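Concanavalin A-like lectin protein kinase family protein (Theobroma cacao, PDB 6CTH) probably transfers phosphate from ATP to protein substrates through its kinase domain, which here holds an oxindole inhibitor and magnesium. Local coordinates at residues L129-D134 with A194-D199. Residues are numbered along the deposited sequence; the frame is centred on the assembly and turned at random.
Sequences LHEEGD and ASKESD
His130, near the C-terminal end of helix 112-132, points its imidazole at the first turn of helix 196-212 and meets Asp199 edge-on. Its NE2 donates to Asp199 OD2 over 2.9 Å, almost perfectly straight at 177°; ring and carboxylate lie 5° from coplanar, and the N-H is received by the anti lone pair of OD2. Lys196 runs past the same ring in the opposite direction, its CG 3.9 Å from the ring centroid in a CH-pi contact over one face. Beyond CG the lysine is fully extended, which carries NZ past the imidazole to Glu131. There the Glu131 side chain, bent at chi2, crosses the lysine at about a right angle; Lys196 NZ reaches Glu131 OE2 at 2.9 Å in a salt bridge, on the syn side of the oxygen but 28° out of the carboxylate plane. Edge bond and face contact together should fix the rotation of the imidazole. A capping box of Ser195 and Ser198 starts the second helix. Asp199 OD2 accepts a second bond from His139 N, and OD1 one from Arg140 N, tying the helix start to the catalytic-loop HRD sequence of the kinase C-lobe. Strand 136-138 touches both segments, Leu129 packing on Val137, Lys196 and Asp199 on Leu138.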
# COMPACT_ATOMS: atom_id res chain seq x y z
N LEU A 129 2.42 6.65 10.94
CA LEU A 129 3.15 5.49 11.33
C LEU A 129 4.55 5.78 11.82
O LEU A 129 4.98 5.26 12.86
CB LEU A 129 3.19 4.44 10.16
CG LEU A 129 1.87 3.79 9.73
CD1 LEU A 129 2.11 2.86 8.55
CD2 LEU A 129 1.19 3.07 10.88
N HIS A 130 5.29 6.58 11.09
CA HIS A 130 6.71 6.78 11.38
C HIS A 130 6.95 7.71 12.55
O HIS A 130 7.96 7.53 13.25
CB HIS A 130 7.47 7.30 10.16
CG HIS A 130 7.67 6.26 9.10
ND1 HIS A 130 8.26 6.55 7.87
CD2 HIS A 130 7.31 4.96 9.07
CE1 HIS A 130 8.28 5.44 7.15
NE2 HIS A 130 7.72 4.46 7.83
N GLU A 131 6.06 8.68 12.75
CA GLU A 131 6.41 9.81 13.63
C GLU A 131 5.39 10.17 14.70
O GLU A 131 5.77 10.96 15.56
CB GLU A 131 6.61 11.05 12.78
CG GLU A 131 7.72 10.96 11.73
CD GLU A 131 9.09 10.61 12.31
OE1 GLU A 131 9.35 10.93 13.52
OE2 GLU A 131 9.93 9.99 11.57
N GLU A 132 4.15 9.71 14.60
CA GLU A 132 3.09 10.24 15.48
C GLU A 132 2.66 9.36 16.62
O GLU A 132 1.95 9.87 17.52
CB GLU A 132 1.87 10.62 14.66
CG GLU A 132 2.14 11.73 13.64
CD GLU A 132 0.91 12.11 12.87
OE1 GLU A 132 -0.18 12.14 13.43
OE2 GLU A 132 1.06 12.51 11.71
N GLY A 133 3.09 8.10 16.64
CA GLY A 133 2.75 7.17 17.73
C GLY A 133 3.74 7.13 18.86
O GLY A 133 4.87 7.63 18.72
N ASP A 134 3.35 6.44 19.92
CA ASP A 134 4.24 6.15 21.06
C ASP A 134 5.54 5.45 20.59
O ASP A 134 6.63 5.76 21.07
CB ASP A 134 3.52 5.29 22.13
CG ASP A 134 2.41 6.05 22.90
OD1 ASP A 134 2.58 7.26 23.14
OD2 ASP A 134 1.41 5.37 23.31
N ALA A 194 15.20 -3.32 7.96
CA ALA A 194 14.03 -2.48 7.66
C ALA A 194 14.16 -1.15 8.40
O ALA A 194 14.68 -1.10 9.48
CB ALA A 194 12.75 -3.15 8.07
N SER A 195 13.69 -0.08 7.78
CA SER A 195 13.80 1.27 8.34
C SER A 195 12.72 2.16 7.80
O SER A 195 12.00 1.79 6.88
CB SER A 195 15.16 1.86 7.96
OG SER A 195 15.26 1.93 6.53
N LYS A 196 12.65 3.38 8.33
CA LYS A 196 11.74 4.36 7.74
C LYS A 196 12.05 4.54 6.24
O LYS A 196 11.15 4.62 5.43
CB LYS A 196 11.87 5.72 8.45
CG LYS A 196 11.37 5.69 9.90
CD LYS A 196 11.62 7.03 10.61
CE LYS A 196 11.32 6.86 12.10
NZ LYS A 196 11.77 8.10 12.85
N GLU A 197 13.33 4.53 5.92
CA GLU A 197 13.81 4.73 4.54
C GLU A 197 13.41 3.56 3.60
O GLU A 197 13.14 3.77 2.41
CB GLU A 197 15.32 4.94 4.52
CG GLU A 197 15.83 6.26 5.11
CD GLU A 197 15.71 6.31 6.61
OE1 GLU A 197 15.78 5.24 7.25
OE2 GLU A 197 15.44 7.40 7.19
N SER A 198 13.38 2.33 4.11
CA SER A 198 12.86 1.22 3.31
C SER A 198 11.33 1.34 3.03
O SER A 198 10.89 1.04 1.94
CB SER A 198 13.29 -0.17 3.83
OG SER A 198 12.64 -0.52 5.04
N ASP A 199 10.58 1.86 4.01
CA ASP A 199 9.17 2.14 3.82
C ASP A 199 9.00 3.25 2.78
O ASP A 199 8.11 3.19 1.94
CB ASP A 199 8.52 2.56 5.13
CG ASP A 199 7.90 1.40 5.89
OD1 ASP A 199 7.93 0.26 5.40
OD2 ASP A 199 7.39 1.65 7.00